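Hydrazine synthase gamma subunit (PDB 5C2V) reduces nitric oxide to hydroxylamine in the first half-reaction of hydrazine synthesis, within a multiprotein complex, and carries two c-type hemes in two alpha-helical lobes. Local coordinates at residues 87-92 with 270-275; 104-109 with 251-256. One frame throughout, in Å; residues are numbered along the deposited sequence.

Interaction 1: 87-92 with 270-275; sequences SWKNTK and YFHDGG. With CA (calcium ion), chain U; CA (calcium ion), chain S; HEC (heme c), chain B.
The backbones of Lys-89 and Asp-273 meet with their CA atoms 4.3 Å apart, and the link is fixed when Asn-90 N donates to His-272 O at 2.7 Å. The same carbonyl oxygen also receives the CA-H of Lys-89, and Trp-88 O takes the CA-H of Asp-273 in return.

Asn-90 extends this grip through its side-chain amide, CG anti to the backbone N (chi1 155°), which binds a calcium ion also held by Thr-269 O, Ser-267 OG and two waters; one of these waters donates to Thr-91 O. OD1 lies 2.6 Å from the metal, but ND2 is modelled implausibly close to it, at 2.1 Å. The O and N assignment is therefore doubtful, and with it the bond from ND2 to Phe-271 O. A few residues earlier, Ser-87 O and OG bind a second calcium ion.

The bend of Lys-89 at chi2 (-64°) brings CD to 3.7 Å from His-272 O; CE lies at the edge of the His-272 ring, while NZ pairs with Glu-83. The ring carries Asp-273 CB over one face. Its ND1 makes a weak bond to heme propionate oxygen O1D, its NE2 is hydrogen-bonded to Asp-251, and Asp-273 OD2 pairs with Arg-213.

Asn-90 thus ties strand 89-90 to the 270-275 loop by a backbone bond and, through calcium, to the residues just before that loop. The propionate and Asp-251, at the two ring nitrogens, may favour a protonated His-272, with Lys-89 nearby opposing it. The calcium would steady the chain leading into the pocket of the heme that probably transfers electrons.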
loop_
_atom_site.group_PDB
_atom_site.type_symbol
_atom_site.label_atom_id
_atom_site.label_comp_id
_atom_site.label_asym_id
_atom_site.label_seq_id
_atom_site.Cartn_x
_atom_site.Cartn_y
_atom_site.Cartn_z
ATOM N N SER C 87 21.506 10.143 -40.046
ATOM C CA SER C 87 22.139 9.750 -41.298
ATOM C C SER C 87 21.886 8.276 -41.556
ATOM O O SER C 87 22.453 7.429 -40.874
ATOM C CB SER C 87 23.643 10.017 -41.257
ATOM O OG SER C 87 24.270 9.251 -40.243
ATOM N N TRP C 88 21.064 7.978 -42.557
ATOM C CA TRP C 88 20.578 6.619 -42.788
ATOM C C TRP C 88 21.436 5.821 -43.764
ATOM O O TRP C 88 21.957 6.369 -44.735
ATOM C CB TRP C 88 19.138 6.664 -43.302
ATOM C CG TRP C 88 18.208 7.385 -42.383
ATOM C CD1 TRP C 88 17.825 8.693 -42.459
ATOM C CD2 TRP C 88 17.547 6.838 -41.238
ATOM N NE1 TRP C 88 16.962 8.993 -41.433
ATOM C CE2 TRP C 88 16.775 7.872 -40.669
ATOM C CE3 TRP C 88 17.530 5.576 -40.639
ATOM C CZ2 TRP C 88 15.996 7.679 -39.531
ATOM C CZ3 TRP C 88 16.757 5.387 -39.510
ATOM C CH2 TRP C 88 16.000 6.434 -38.967
ATOM N N LYS C 89 21.580 4.524 -43.500
ATOM C CA LYS C 89 22.301 3.642 -44.412
ATOM C C LYS C 89 21.554 2.355 -44.759
ATOM O O LYS C 89 21.244 1.533 -43.897
ATOM C CB LYS C 89 23.673 3.285 -43.844
ATOM C CG LYS C 89 24.683 4.405 -43.952
ATOM C CD LYS C 89 24.996 4.760 -45.394
ATOM C CE LYS C 89 26.204 5.679 -45.475
ATOM N NZ LYS C 89 26.049 6.876 -44.601
ATOM N N ASN C 90 21.276 2.218 -46.051
ATOM C CA ASN C 90 20.771 1.002 -46.676
ATOM C C ASN C 90 21.712 -0.174 -46.390
ATOM O O ASN C 90 22.931 -0.018 -46.420
ATOM C CB ASN C 90 20.604 1.289 -48.184
ATOM C CG ASN C 90 20.670 0.053 -49.074
ATOM O OD1 ASN C 90 20.443 -1.072 -48.650
ATOM N ND2 ASN C 90 20.989 0.280 -50.342
ATOM N N THR C 91 21.149 -1.345 -46.098
ATOM C CA THR C 91 21.966 -2.517 -45.779
ATOM C C THR C 91 22.706 -3.014 -47.017
ATOM O O THR C 91 22.095 -3.305 -48.046
ATOM C CB THR C 91 21.120 -3.668 -45.192
ATOM O OG1 THR C 91 20.478 -3.226 -43.990
ATOM C CG2 THR C 91 21.999 -4.872 -44.877
ATOM N N LYS C 92 24.026 -3.117 -46.904
ATOM C CA LYS C 92 24.880 -3.434 -48.044
ATOM C C LYS C 92 24.636 -4.823 -48.625
ATOM O O LYS C 92 24.445 -5.796 -47.896
ATOM C CB LYS C 92 26.353 -3.301 -47.650
ATOM C CG LYS C 92 27.009 -2.014 -48.120
ATOM C CD LYS C 92 27.124 -1.984 -49.636
ATOM C CE LYS C 92 27.826 -0.726 -50.118
ATOM N NZ LYS C 92 27.946 -0.682 -51.602
ATOM N N TYR C 270 17.816 1.122 -53.601
ATOM C CA TYR C 270 19.148 1.632 -53.965
ATOM C C TYR C 270 19.618 2.987 -53.395
ATOM O O TYR C 270 18.948 3.622 -52.586
ATOM C CB TYR C 270 19.218 1.703 -55.492
ATOM C CG TYR C 270 18.507 0.536 -56.111
ATOM C CD1 TYR C 270 19.114 -0.705 -56.165
ATOM C CD2 TYR C 270 17.209 0.656 -56.592
ATOM C CE1 TYR C 270 18.470 -1.784 -56.703
ATOM C CE2 TYR C 270 16.549 -0.427 -57.131
ATOM C CZ TYR C 270 17.186 -1.647 -57.182
ATOM O OH TYR C 270 16.545 -2.737 -57.722
ATOM N N PHE C 271 20.776 3.407 -53.910
ATOM C CA PHE C 271 21.733 4.379 -53.352
ATOM C C PHE C 271 22.232 4.040 -51.940
ATOM O O PHE C 271 22.220 2.875 -51.546
ATOM C CB PHE C 271 21.128 5.789 -53.353
ATOM C CG PHE C 271 21.008 6.396 -54.724
ATOM C CD1 PHE C 271 21.944 6.110 -55.704
ATOM C CD2 PHE C 271 19.963 7.251 -55.031
ATOM C CE1 PHE C 271 21.839 6.662 -56.966
ATOM C CE2 PHE C 271 19.853 7.807 -56.295
ATOM C CZ PHE C 271 20.793 7.512 -57.262
ATOM N N HIS C 272 22.646 5.051 -51.175
ATOM C CA HIS C 272 23.264 4.795 -49.867
ATOM C C HIS C 272 22.277 4.756 -48.701
ATOM O O HIS C 272 22.374 3.900 -47.822
ATOM C CB HIS C 272 24.387 5.806 -49.583
ATOM C CG HIS C 272 23.917 7.200 -49.303
ATOM N ND1 HIS C 272 23.332 7.998 -50.264
ATOM C CD2 HIS C 272 23.976 7.946 -48.178
ATOM C CE1 HIS C 272 23.037 9.171 -49.733
ATOM N NE2 HIS C 272 23.417 9.168 -48.469
ATOM N N ASP C 273 21.341 5.697 -48.695
ATOM C CA ASP C 273 20.369 5.805 -47.616
ATOM C C ASP C 273 19.114 5.036 -47.982
ATOM O O ASP C 273 18.168 4.947 -47.200
ATOM C CB ASP C 273 20.030 7.269 -47.335
ATOM C CG ASP C 273 19.346 7.946 -48.510
ATOM O OD1 ASP C 273 19.530 7.485 -49.655
ATOM O OD2 ASP C 273 18.623 8.940 -48.286
ATOM N N GLY C 274 19.114 4.481 -49.186
ATOM C CA GLY C 274 17.939 3.815 -49.695
ATOM C C GLY C 274 16.902 4.836 -50.117
ATOM O O GLY C 274 15.701 4.637 -49.939
ATOM N N GLY C 275 17.369 5.948 -50.669
ATOM C CA GLY C 275 16.472 6.991 -51.125
ATOM C C GLY C 275 15.676 6.545 -52.335
ATOM O O GLY C 275 14.524 6.938 -52.511
HETATM CA CA CA U . 23.744 6.775 -39.013
HETATM CA CA CA S . 20.304 -1.534 -51.166
HETATM FE FE HEC B . 25.619 5.297 -60.808
HETATM C CHA HEC B . 24.810 4.264 -57.633
HETATM C CHB HEC B . 23.177 3.276 -62.095
HETATM C CHC HEC B . 25.927 6.864 -63.863
HETATM C CHD HEC B . 28.299 7.052 -59.635
HETATM N NA HEC B . 24.228 4.023 -60.008
HETATM C C1A HEC B . 24.100 3.700 -58.671
HETATM C C2A HEC B . 23.086 2.669 -58.560
HETATM C C3A HEC B . 22.636 2.395 -59.788
HETATM C C4A HEC B . 23.343 3.243 -60.727
HETATM C CMA HEC B . 21.551 1.355 -60.145
HETATM C CAA HEC B . 22.613 1.998 -57.252
HETATM C CBA HEC B . 23.737 1.133 -56.687
HETATM C CGA HEC B . 23.373 0.666 -55.301
HETATM O O1A HEC B . 24.037 -0.272 -54.791
HETATM O O2A HEC B . 22.415 1.227 -54.710
HETATM N NB HEC B . 24.769 5.055 -62.670
HETATM C C1B HEC B . 23.669 4.258 -62.929
HETATM C C2B HEC B . 23.128 4.645 -64.215
HETATM C C3B HEC B . 23.891 5.632 -64.706
HETATM C C4B HEC B . 24.937 5.912 -63.740
HETATM C CMB HEC B . 21.894 3.999 -64.886
HETATM C CAB HEC B . 23.708 6.371 -66.053
HETATM C CBB HEC B . 22.455 7.273 -66.005
HETATM N NC HEC B . 26.880 6.699 -61.605
HETATM C C1C HEC B . 26.837 7.214 -62.886
HETATM C C2C HEC B . 27.836 8.262 -62.977
HETATM C C3C HEC B . 28.563 8.231 -61.854
HETATM C C4C HEC B . 27.927 7.302 -60.938
HETATM C CMC HEC B . 28.224 8.987 -64.285
HETATM C CAC HEC B . 29.785 9.119 -61.518
HETATM C CBC HEC B . 29.363 10.598 -61.380
HETATM N ND HEC B . 26.475 5.558 -58.918
HETATM C C1D HEC B . 27.500 6.469 -58.675
HETATM C C2D HEC B . 27.586 6.707 -57.250
HETATM C C3D HEC B . 26.492 5.827 -56.626
HETATM C C4D HEC B . 25.855 5.157 -57.739
HETATM C CMD HEC B . 28.574 7.641 -56.517
HETATM C CAD HEC B . 26.126 5.691 -55.132
HETATM C CBD HEC B . 25.556 7.012 -54.631
HETATM C CGD HEC B . 24.916 6.812 -53.284
HETATM O O1D HEC B . 24.341 7.791 -52.742
HETATM O O2D HEC B . 24.981 5.673 -52.754
HETATM O O HOH W 1 22.248 -2.943 -50.927
HETATM O O HOH W 2 18.944 -3.288 -50.344
HETATM O O HOH W 3 23.376 4.630 -40.045
#

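Interaction 2: 104-109 with 251-256; sequences RHEGFT and DLVKEF. With HEC (heme c), chain V.
Val-253 lays its CG2 methyl over the flat of the Glu-106 carboxylate, 3.5 Å from CD, with the two side chains crossing at a slant. Glu-106 is extended beyond CG (chi2 -176°), which sets CD beneath the methyl, with the oxygens on polar partners: OE1 is hydrogen-bonded to His-111, and OE2 pairs with Lys-89 NZ and accepts a bond from a water at 2.9 Å. The water links Glu-106 OE2 to Leu-252 N. On the other branch of Val-253, CG1 packs against Thr-109 O at 3.6 Å.

At the solvent-facing end, Thr-109 OG1 donates to Glu-255 OE1, and its CG2 lies against the same carboxylate oxygen; the modelled 2.5 Å between OG1 and OE1 is too short to be taken literally. The Phe-256 ring sits beside the turn of the first segment, CD1 lying 4.1 Å from Glu-106 CA and the edge meeting His-105 O; this ring also stacks with His-272.

Farther along, Arg-104 and His-105 hold the propionates of the heme that appears to sit in the active site. Arg-104 NH1 reaches O1D at 3.2 Å in a nearly straight bond (168°), His-105 ND1 bonds to O2D of the same group at a doubtfully short distance, and the backbone N of Arg-104 reaches the other propionate weakly.

The buried Glu-106 carboxylate is thus satisfied by His-111, the water and Lys-89, with Glu-83 close by as a like charge, and it joins the propionate-binding loop of one heme to the segment leading into the other's pocket.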
loop_
_atom_site.group_PDB
_atom_site.type_symbol
_atom_site.label_atom_id
_atom_site.label_comp_id
_atom_site.label_asym_id
_atom_site.label_seq_id
_atom_site.Cartn_x
_atom_site.Cartn_y
_atom_site.Cartn_z
ATOM N N ARG C 104 32.007 -0.308 -47.237
ATOM C CA ARG C 104 30.852 0.495 -46.832
ATOM C C ARG C 104 30.319 1.363 -47.971
ATOM O O ARG C 104 30.301 0.943 -49.127
ATOM C CB ARG C 104 31.198 1.383 -45.631
ATOM C CG ARG C 104 31.534 0.636 -44.351
ATOM C CD ARG C 104 30.572 1.038 -43.247
ATOM N NE ARG C 104 31.182 1.019 -41.923
ATOM C CZ ARG C 104 30.657 1.616 -40.857
ATOM N NH1 ARG C 104 29.514 2.281 -40.967
ATOM N NH2 ARG C 104 31.273 1.555 -39.685
ATOM N N HIS C 105 29.909 2.583 -47.639
ATOM C CA HIS C 105 29.258 3.469 -48.601
ATOM C C HIS C 105 30.048 4.755 -48.792
ATOM O O HIS C 105 30.517 5.048 -49.892
ATOM C CB HIS C 105 27.830 3.797 -48.156
ATOM C CG HIS C 105 26.813 2.781 -48.578
ATOM N ND1 HIS C 105 26.350 1.795 -47.733
ATOM C CD2 HIS C 105 26.165 2.604 -49.752
ATOM C CE1 HIS C 105 25.461 1.053 -48.372
ATOM N NE2 HIS C 105 25.332 1.523 -49.598
ATOM N N GLU C 106 30.168 5.528 -47.717
ATOM C CA GLU C 106 30.944 6.761 -47.731
ATOM C C GLU C 106 32.377 6.484 -48.170
ATOM O O GLU C 106 32.991 5.510 -47.735
ATOM C CB GLU C 106 30.927 7.417 -46.350
ATOM C CG GLU C 106 29.527 7.658 -45.807
ATOM C CD GLU C 106 29.530 8.398 -44.485
ATOM O OE1 GLU C 106 30.626 8.636 -43.937
ATOM O OE2 GLU C 106 28.435 8.742 -43.995
ATOM N N GLY C 107 32.900 7.340 -49.042
ATOM C CA GLY C 107 34.209 7.122 -49.629
ATOM C C GLY C 107 35.338 7.842 -48.920
ATOM O O GLY C 107 35.252 8.138 -47.728
ATOM N N PHE C 108 36.402 8.126 -49.665
ATOM C CA PHE C 108 37.598 8.748 -49.108
ATOM C C PHE C 108 37.350 10.175 -48.635
ATOM O O PHE C 108 37.990 10.640 -47.691
ATOM C CB PHE C 108 38.731 8.739 -50.136
ATOM C CG PHE C 108 39.249 7.366 -50.455
ATOM C CD1 PHE C 108 40.220 6.778 -49.662
ATOM C CD2 PHE C 108 38.767 6.666 -51.548
ATOM C CE1 PHE C 108 40.700 5.515 -49.952
ATOM C CE2 PHE C 108 39.243 5.403 -51.844
ATOM C CZ PHE C 108 40.211 4.827 -51.044
ATOM N N THR C 109 36.429 10.868 -49.295
ATOM C CA THR C 109 36.130 12.251 -48.943
ATOM C C THR C 109 35.575 12.335 -47.525
ATOM O O THR C 109 34.584 11.683 -47.195
ATOM C CB THR C 109 35.126 12.882 -49.926
ATOM O OG1 THR C 109 35.591 12.704 -51.271
ATOM C CG2 THR C 109 34.960 14.368 -49.643
ATOM N N ASP C 251 23.399 13.884 -43.924
ATOM C CA ASP C 251 24.640 13.165 -44.190
ATOM C C ASP C 251 25.856 13.958 -43.728
ATOM O O ASP C 251 25.877 15.186 -43.805
ATOM C CB ASP C 251 24.767 12.839 -45.679
ATOM C CG ASP C 251 23.841 11.719 -46.116
ATOM O OD1 ASP C 251 23.394 10.938 -45.250
ATOM O OD2 ASP C 251 23.568 11.617 -47.333
ATOM N N LEU C 252 26.866 13.249 -43.237
ATOM C CA LEU C 252 28.104 13.893 -42.818
ATOM C C LEU C 252 29.041 14.121 -44.004
ATOM O O LEU C 252 30.005 14.878 -43.903
ATOM C CB LEU C 252 28.805 13.065 -41.740
ATOM C CG LEU C 252 28.567 13.507 -40.292
ATOM C CD1 LEU C 252 27.083 13.517 -39.950
ATOM C CD2 LEU C 252 29.346 12.632 -39.321
ATOM N N VAL C 253 28.753 13.464 -45.127
ATOM C CA VAL C 253 29.548 13.628 -46.343
ATOM C C VAL C 253 28.657 13.751 -47.578
ATOM O O VAL C 253 27.532 13.248 -47.596
ATOM C CB VAL C 253 30.527 12.451 -46.555
ATOM C CG1 VAL C 253 31.520 12.357 -45.404
ATOM C CG2 VAL C 253 29.764 11.147 -46.718
ATOM N N LYS C 254 29.154 14.442 -48.600
ATOM C CA LYS C 254 28.413 14.601 -49.848
ATOM C C LYS C 254 28.768 13.567 -50.916
ATOM O O LYS C 254 28.076 13.456 -51.927
ATOM C CB LYS C 254 28.641 16.002 -50.418
ATOM C CG LYS C 254 28.470 17.119 -49.409
ATOM C CD LYS C 254 28.733 18.471 -50.047
ATOM C CE LYS C 254 28.553 19.595 -49.044
ATOM N NZ LYS C 254 28.734 20.930 -49.675
ATOM N N GLU C 255 29.834 12.803 -50.691
ATOM C CA GLU C 255 30.347 11.908 -51.727
ATOM C C GLU C 255 30.417 10.460 -51.252
ATOM O O GLU C 255 30.621 10.198 -50.068
ATOM C CB GLU C 255 31.727 12.377 -52.193
ATOM C CG GLU C 255 31.739 13.780 -52.776
ATOM C CD GLU C 255 33.098 14.176 -53.315
ATOM O OE1 GLU C 255 34.064 13.409 -53.116
ATOM O OE2 GLU C 255 33.202 15.253 -53.939
ATOM N N PHE C 256 30.253 9.522 -52.182
ATOM C CA PHE C 256 30.146 8.112 -51.820
ATOM C C PHE C 256 30.885 7.173 -52.772
ATOM O O PHE C 256 31.055 7.469 -53.954
ATOM C CB PHE C 256 28.671 7.706 -51.750
ATOM C CG PHE C 256 27.823 8.647 -50.946
ATOM C CD1 PHE C 256 27.772 8.548 -49.566
ATOM C CD2 PHE C 256 27.084 9.640 -51.571
ATOM C CE1 PHE C 256 26.997 9.419 -48.823
ATOM C CE2 PHE C 256 26.308 10.512 -50.834
ATOM C CZ PHE C 256 26.264 10.401 -49.459
HETATM FE FE HEC V . 26.730 -5.301 -42.074
HETATM C CHA HEC V . 27.736 -2.982 -44.402
HETATM C CHB HEC V . 29.192 -7.412 -43.125
HETATM C CHC HEC V . 25.888 -7.528 -39.576
HETATM C CHD HEC V . 23.813 -3.596 -41.504
HETATM N NA HEC V . 28.225 -5.193 -43.486
HETATM C C1A HEC V . 28.421 -4.178 -44.399
HETATM C C2A HEC V . 29.451 -4.601 -45.335
HETATM C C3A HEC V . 29.852 -5.829 -44.970
HETATM C C4A HEC V . 29.086 -6.221 -43.805
HETATM C CMA HEC V . 30.931 -6.711 -45.638
HETATM C CAA HEC V . 29.987 -3.756 -46.519
HETATM C CBA HEC V . 29.710 -4.427 -47.864
HETATM C CGA HEC V . 30.281 -3.598 -48.985
HETATM O O1A HEC V . 30.778 -2.475 -48.714
HETATM O O2A HEC V . 30.238 -4.063 -50.155
HETATM N NB HEC V . 27.335 -7.202 -41.531
HETATM C C1B HEC V . 28.534 -7.740 -41.959
HETATM C C2B HEC V . 28.977 -8.697 -40.966
HETATM C C3B HEC V . 28.062 -8.737 -39.989
HETATM C C4B HEC V . 27.014 -7.794 -40.323
HETATM C CMB HEC V . 30.274 -9.531 -41.062
HETATM C CAB HEC V . 28.093 -9.609 -38.711
HETATM C CBB HEC V . 29.198 -9.130 -37.744
HETATM N NC HEC V . 25.132 -5.535 -40.788
HETATM C C1C HEC V . 25.001 -6.499 -39.810
HETATM C C2C HEC V . 23.853 -6.160 -38.993
HETATM C C3C HEC V . 23.206 -5.160 -39.608
HETATM C C4C HEC V . 24.045 -4.689 -40.696
HETATM C CMC HEC V . 23.264 -7.088 -37.906
HETATM C CAC HEC V . 21.878 -4.509 -39.154
HETATM C CBC HEC V . 22.080 -3.757 -37.819
HETATM N ND HEC V . 25.869 -3.589 -42.889
HETATM C C1D HEC V . 24.720 -3.000 -42.359
HETATM C C2D HEC V . 24.629 -1.644 -42.852
HETATM C C3D HEC V . 25.852 -1.453 -43.758
HETATM C C4D HEC V . 26.565 -2.711 -43.720
HETATM C CMD HEC V . 23.530 -0.608 -42.534
HETATM C CAD HEC V . 26.248 -0.183 -44.537
HETATM C CBD HEC V . 26.975 0.762 -43.585
HETATM C CGD HEC V . 27.392 2.005 -44.324
HETATM O O1D HEC V . 28.014 2.901 -43.697
HETATM O O2D HEC V . 27.100 2.097 -45.542
HETATM O O HOH W 4 26.718 10.691 -42.705
HETATM O O HOH W 5 27.843 -4.026 -40.836
#

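Overall arrangement
The two contacts lie side by side in the interior, their centres 12 Å apart. Their four segments come in the order 87-92, 104-109, 251-256 and 270-275, so the inner pair of interaction 2 is enclosed by the outer pair of interaction 1, and each contact joins the part of the chain around the first heme to the cytochrome c region around the second. Strands 89-90 and 256-257 belong to separate two-stranded sheets. Between the contacts, the Lys-89 to Glu-106 salt bridge spans 3.1 Å from NZ to OE2, and Lys-92 CE packs on Arg-104 O. Together they build a buried interface between the probable catalytic and electron-transfer heme pockets.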